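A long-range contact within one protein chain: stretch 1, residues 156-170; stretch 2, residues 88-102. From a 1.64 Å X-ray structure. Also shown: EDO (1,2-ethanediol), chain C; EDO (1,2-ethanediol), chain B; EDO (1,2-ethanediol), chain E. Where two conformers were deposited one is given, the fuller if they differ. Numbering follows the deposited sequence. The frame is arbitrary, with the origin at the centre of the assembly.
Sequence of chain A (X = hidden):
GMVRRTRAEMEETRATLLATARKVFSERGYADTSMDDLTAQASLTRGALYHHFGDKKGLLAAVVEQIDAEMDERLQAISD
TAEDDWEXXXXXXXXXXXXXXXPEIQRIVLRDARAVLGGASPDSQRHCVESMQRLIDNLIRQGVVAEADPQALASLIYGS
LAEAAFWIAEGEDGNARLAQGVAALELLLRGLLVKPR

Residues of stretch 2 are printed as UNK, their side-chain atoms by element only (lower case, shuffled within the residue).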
# COMPACT_ATOMS: atom_id res chain seq x y z
N LEU A 156 0.13 10.64 -1.98
CA LEU A 156 0.23 10.17 -3.34
C LEU A 156 1.65 9.69 -3.66
O LEU A 156 1.85 8.59 -4.15
CB LEU A 156 -0.20 11.25 -4.33
CG LEU A 156 -1.71 11.52 -4.33
CD1 LEU A 156 -1.95 12.96 -4.89
CD2 LEU A 156 -2.45 10.46 -5.11
N ILE A 157 2.62 10.56 -3.36
CA ILE A 157 4.02 10.23 -3.66
C ILE A 157 4.51 8.98 -2.90
O ILE A 157 5.03 8.05 -3.48
CB ILE A 157 4.95 11.45 -3.39
CG1 ILE A 157 4.60 12.62 -4.32
CG2 ILE A 157 6.42 11.04 -3.49
CD1 ILE A 157 5.32 13.93 -3.89
N TYR A 158 4.32 9.00 -1.58
CA TYR A 158 4.68 7.86 -0.74
C TYR A 158 4.01 6.57 -1.28
O TYR A 158 4.66 5.52 -1.43
CB TYR A 158 4.35 8.10 0.76
CG TYR A 158 4.38 6.78 1.51
CD1 TYR A 158 5.60 6.17 1.80
CD2 TYR A 158 3.25 6.11 1.85
CE1 TYR A 158 5.66 4.94 2.41
CE2 TYR A 158 3.29 4.88 2.45
CZ TYR A 158 4.51 4.32 2.78
OH TYR A 158 4.54 3.10 3.41
N GLY A 159 2.70 6.63 -1.63
CA GLY A 159 2.00 5.46 -2.15
C GLY A 159 2.64 4.93 -3.42
O GLY A 159 2.81 3.72 -3.60
N SER A 160 3.03 5.84 -4.31
CA SER A 160 3.64 5.41 -5.57
C SER A 160 4.93 4.64 -5.31
O SER A 160 5.20 3.59 -5.91
CB SER A 160 3.88 6.61 -6.48
OG SER A 160 4.97 7.44 -6.10
N LEU A 161 5.72 5.19 -4.39
CA LEU A 161 7.05 4.65 -4.11
C LEU A 161 6.93 3.32 -3.41
O LEU A 161 7.65 2.39 -3.73
CB LEU A 161 7.84 5.62 -3.24
CG LEU A 161 8.20 6.95 -3.88
CD1 LEU A 161 8.89 7.88 -2.83
CD2 LEU A 161 9.10 6.76 -5.08
N ALA A 162 6.02 3.22 -2.44
CA ALA A 162 5.82 2.00 -1.70
C ALA A 162 5.39 0.88 -2.63
O ALA A 162 5.91 -0.25 -2.56
CB ALA A 162 4.76 2.24 -0.62
N GLU A 163 4.49 1.17 -3.56
CA GLU A 163 4.03 0.13 -4.46
C GLU A 163 5.10 -0.28 -5.48
O GLU A 163 5.29 -1.48 -5.78
CB GLU A 163 2.77 0.59 -5.22
CG GLU A 163 1.97 -0.52 -5.81
CD GLU A 163 1.36 -1.45 -4.74
OE1 GLU A 163 1.29 -1.07 -3.53
OE2 GLU A 163 0.99 -2.57 -5.13
N ALA A 164 5.77 0.71 -6.02
CA ALA A 164 6.85 0.45 -6.98
C ALA A 164 7.96 -0.38 -6.33
O ALA A 164 8.54 -1.25 -6.96
CB ALA A 164 7.36 1.74 -7.59
N ALA A 165 8.28 -0.12 -5.06
CA ALA A 165 9.28 -0.94 -4.33
C ALA A 165 8.84 -2.39 -4.22
O ALA A 165 9.64 -3.29 -4.47
CB ALA A 165 9.59 -0.35 -2.98
N PHE A 166 7.58 -2.63 -3.90
CA PHE A 166 7.04 -4.00 -3.90
C PHE A 166 7.24 -4.67 -5.24
O PHE A 166 7.69 -5.84 -5.31
CB PHE A 166 5.55 -4.02 -3.58
CG PHE A 166 5.23 -3.82 -2.13
CD1 PHE A 166 5.92 -4.49 -1.12
CD2 PHE A 166 4.13 -3.05 -1.76
CE1 PHE A 166 5.57 -4.32 0.21
CE2 PHE A 166 3.80 -2.87 -0.41
CZ PHE A 166 4.52 -3.54 0.56
N TRP A 167 6.92 -3.93 -6.29
CA TRP A 167 6.97 -4.41 -7.66
C TRP A 167 8.42 -4.76 -7.99
O TRP A 167 8.73 -5.86 -8.48
CB TRP A 167 6.40 -3.36 -8.61
CG TRP A 167 6.46 -3.75 -10.02
CD1 TRP A 167 5.71 -4.71 -10.65
CD2 TRP A 167 7.35 -3.22 -11.02
NE1 TRP A 167 6.06 -4.78 -11.97
CE2 TRP A 167 7.07 -3.88 -12.22
CE3 TRP A 167 8.33 -2.23 -11.01
CZ2 TRP A 167 7.74 -3.61 -13.38
CZ3 TRP A 167 9.00 -1.96 -12.19
CH2 TRP A 167 8.73 -2.67 -13.34
N ILE A 168 9.34 -3.88 -7.65
CA ILE A 168 10.75 -4.16 -7.95
C ILE A 168 11.19 -5.43 -7.21
O ILE A 168 11.93 -6.26 -7.77
CB ILE A 168 11.64 -2.97 -7.55
CG1 ILE A 168 11.39 -1.79 -8.48
CG2 ILE A 168 13.11 -3.35 -7.55
CD1 ILE A 168 11.83 -0.41 -7.96
N ALA A 169 10.74 -5.59 -5.97
CA ALA A 169 11.13 -6.72 -5.12
C ALA A 169 10.46 -8.04 -5.55
O ALA A 169 10.91 -9.10 -5.11
CB ALA A 169 10.88 -6.39 -3.63
N GLU A 170 9.42 -7.98 -6.39
CA GLU A 170 8.71 -9.16 -6.98
C GLU A 170 9.46 -9.76 -8.18
O GLU A 170 9.22 -10.93 -8.54
CB GLU A 170 7.34 -8.76 -7.54
CG GLU A 170 6.25 -8.64 -6.53
CD GLU A 170 4.99 -7.96 -7.06
OE1 GLU A 170 4.91 -7.51 -8.22
OE2 GLU A 170 4.05 -7.88 -6.28
N UNK A 88 17.43 17.07 -4.69
CA UNK A 88 17.46 16.29 -3.47
C UNK A 88 16.18 15.47 -3.29
O UNK A 88 16.19 14.33 -2.79
N UNK A 89 15.05 16.05 -3.67
CA UNK A 89 13.76 15.36 -3.59
C UNK A 89 13.73 14.20 -4.60
O UNK A 89 13.33 13.10 -4.23
c UNK A 89 10.94 15.74 -5.61
c UNK A 89 9.74 15.19 -5.98
c UNK A 89 8.91 14.62 -5.03
c UNK A 89 9.30 14.63 -3.73
c UNK A 89 10.52 15.19 -3.35
c UNK A 89 12.63 16.38 -3.86
c UNK A 89 11.34 15.74 -4.28
N UNK A 90 14.17 14.44 -5.83
CA UNK A 90 14.26 13.35 -6.85
C UNK A 90 15.18 12.26 -6.34
O UNK A 90 14.87 11.07 -6.47
c UNK A 90 14.78 13.87 -8.18
n UNK A 90 16.36 15.69 -12.23
c UNK A 90 15.89 14.48 -11.98
n UNK A 90 16.37 13.43 -12.65
n UNK A 90 14.94 14.29 -11.07
c UNK A 90 13.78 14.78 -8.90
c UNK A 90 14.33 15.32 -10.25
N UNK A 91 16.32 12.65 -5.78
CA UNK A 91 17.29 11.68 -5.30
C UNK A 91 16.73 10.84 -4.15
O UNK A 91 16.97 9.66 -4.11
s UNK A 91 19.84 11.32 -4.39
c UNK A 91 18.54 12.40 -4.85
N UNK A 92 15.99 11.48 -3.25
CA UNK A 92 15.37 10.79 -2.13
C UNK A 92 14.32 9.78 -2.63
O UNK A 92 14.27 8.60 -2.18
c UNK A 92 13.63 12.26 0.93
n UNK A 92 12.77 13.58 3.27
n UNK A 92 12.52 11.84 1.77
n UNK A 92 11.09 12.02 3.54
c UNK A 92 12.14 12.49 2.86
c UNK A 92 13.97 11.21 -0.08
c UNK A 92 14.72 11.80 -1.22
N UNK A 93 13.48 10.23 -3.56
CA UNK A 93 12.49 9.34 -4.15
C UNK A 93 13.15 8.14 -4.87
O UNK A 93 12.74 6.98 -4.67
s UNK A 93 10.47 11.28 -4.30
c UNK A 93 11.54 10.07 -5.09
N UNK A 94 14.18 8.41 -5.67
CA UNK A 94 14.89 7.31 -6.34
C UNK A 94 15.54 6.36 -5.34
O UNK A 94 15.56 5.15 -5.53
c UNK A 94 15.95 7.86 -7.27
n UNK A 94 16.83 11.63 -9.85
c UNK A 94 17.72 10.92 -9.18
n UNK A 94 17.59 9.60 -9.02
c UNK A 94 16.48 8.78 -9.55
n UNK A 94 18.77 11.52 -8.65
c UNK A 94 15.38 8.53 -8.50
N UNK A 95 16.10 6.92 -4.27
CA UNK A 95 16.79 6.13 -3.25
C UNK A 95 15.84 5.12 -2.56
O UNK A 95 16.21 3.97 -2.28
c UNK A 95 17.45 7.04 -2.24
N UNK A 96 14.59 5.52 -2.38
CA UNK A 96 13.58 4.64 -1.85
C UNK A 96 13.40 3.39 -2.72
O UNK A 96 13.30 2.24 -2.23
c UNK A 96 9.53 2.86 -0.91
c UNK A 96 12.25 5.38 -1.68
c UNK A 96 10.10 3.98 1.11
c UNK A 96 9.35 3.03 0.42
c UNK A 96 11.04 4.74 0.43
c UNK A 96 11.24 4.58 -0.94
c UNK A 96 10.46 3.63 -1.62
o UNK A 96 8.38 2.24 1.01
N UNK A 97 13.36 3.60 -4.03
CA UNK A 97 13.28 2.48 -4.96
C UNK A 97 14.57 1.66 -4.99
O UNK A 97 14.52 0.42 -5.05
c UNK A 97 11.39 3.94 -8.06
c UNK A 97 11.66 3.73 -6.56
c UNK A 97 12.98 2.98 -6.37
c UNK A 97 10.49 2.99 -5.90
N UNK A 98 15.71 2.35 -4.97
CA UNK A 98 17.04 1.68 -4.95
C UNK A 98 17.18 0.77 -3.72
O UNK A 98 17.79 -0.30 -3.81
o UNK A 98 19.40 5.13 -7.42
c UNK A 98 18.26 3.41 -6.29
c UNK A 98 19.12 4.66 -6.29
c UNK A 98 18.16 2.72 -4.97
o UNK A 98 19.51 5.18 -5.22
N UNK A 99 16.57 1.16 -2.60
CA UNK A 99 16.57 0.33 -1.40
C UNK A 99 15.88 -1.01 -1.59
O UNK A 99 16.19 -1.97 -0.87
c UNK A 99 15.90 1.07 -0.28
se UNK A 99 15.74 3.16 1.61
c UNK A 99 16.76 2.01 0.33
c UNK A 99 17.25 4.13 2.14
N UNK A 100 14.98 -1.13 -2.58
CA UNK A 100 14.27 -2.38 -2.84
C UNK A 100 15.20 -3.50 -3.34
O UNK A 100 14.77 -4.65 -3.41
c UNK A 100 13.16 -2.18 -3.84
N UNK A 101 16.41 -3.15 -3.73
CA UNK A 101 17.40 -4.17 -4.15
C UNK A 101 18.41 -4.48 -3.06
O UNK A 101 19.26 -5.36 -3.24
c UNK A 101 18.10 -3.24 -7.91
c UNK A 101 16.29 -4.73 -6.89
c UNK A 101 17.22 -3.54 -6.66
c UNK A 101 18.11 -3.74 -5.41
N UNK A 102 18.37 -3.78 -1.93
CA UNK A 102 19.27 -4.12 -0.83
C UNK A 102 18.75 -5.38 -0.17
O UNK A 102 17.57 -5.48 0.16
c UNK A 102 19.88 -1.68 -0.46
c UNK A 102 19.35 -2.96 0.18
o UNK A 102 20.43 0.57 0.05
o UNK A 102 19.79 -0.74 1.74
c UNK A 102 20.03 -0.54 0.51
C1 EDO C . 2.57 -4.46 -8.33
O1 EDO C . 2.82 -5.66 -9.09
C2 EDO C . 3.12 -4.71 -6.93
O2 EDO C . 2.48 -5.85 -6.35
C1 EDO B . 10.66 8.47 0.45
O1 EDO B . 11.08 9.38 1.49
C2 EDO B . 9.38 7.78 0.92
O2 EDO B . 8.26 8.71 0.93
C1 EDO E . 20.11 4.33 -0.70
O1 EDO E . 20.59 5.63 -0.34
C2 EDO E . 19.69 4.21 -2.15
O2 EDO E . 20.80 3.77 -2.94
O HOH W 1 7.11 -0.51 0.15

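Position 88 has no side-chain atoms and lies out of reach of stretch 1; it is G88. At position 89 one carbon leads to a ring of six carbons with no heteroatom, which identifies F89. Its CB points sideways, but the ring comes nearer, and CD1 of I157 meets CZ of F89 at 3.8 Å, at the ring edge.

Position 90 carries three carbons, a nitrogen and a carbon bearing two more nitrogens. This is the guanidinium chain of R90, and it makes no contact with stretch 1. Position 91, one carbon and one sulfur, is C91, likewise out of reach. The guanidinium pattern returns at position 92, making it R92; its extended side chain stays clear of stretch 1, and its NE donates a hydrogen bond to O1 of the chain B ethanediol at 2.9 Å.

Position 93 again has one carbon and one sulfur. The sulfur touches two aliphatic side chains of stretch 1, and the residue is C93: its SG is 4.1 Å from CG2 of I157 and 4.0 Å from CD1 of L161. Position 94, with three carbons and a terminal group of three nitrogens around a carbon, is R94, whose CB points away from the partner helix. A single carbon at position 95 gives A95, also out of reach.

At position 96 one carbon leads to a six-carbon ring bearing an oxygen, so the residue is Y96. The ring enters a hole formed by Y158, L161, A162 and A165. CE1 of Y96 approaches O of L161 to 3.4 Å and CB of A165 to 3.8 Å. The hydroxyl is hydrogen-bonded to water 1, with OH of Y96 3.1 Å from the water oxygen, and the same water donates to O of A162 at 3.0 Å, bridging the two stretches.

Position 97 has four carbons, forked at the second, which makes it L97. This second knob sits among L161, A164, A165 and I168; its CD2 is 3.8 Å from CB of A164, and its CB is 3.9 Å from CD1 of I168. Position 98 has three carbons, the third carrying two oxygens, and is E98, with CB directed away.

The unbranched chain of two carbons, selenium and one carbon at position 99 is M99, present as selenomethionine; its end leads away. Position 100 has one carbon and is A100, whose CB lies 3.7 Å from O of A165 and 3.9 Å from CG2 of I168. Position 101, four carbons forked at the second, is L101, its CD2 3.5 Å from CG2 of I168. Three carbons ending in two oxygens make position 102 E102, at an N-cap position beyond reach of stretch 1.

The helices run in similar directions, at 32°, with axes 9.2 Å apart at closest approach. The small A165 allows close backbone approach, its CA 5.3 Å from CA of L97. No direct hydrogen bond joins the stretches: apolar packing around two adjacent knobs, supplemented by one water bridge, forms the contact.

Stretch 2 (88-102) GFRCRCRAYLEMALE
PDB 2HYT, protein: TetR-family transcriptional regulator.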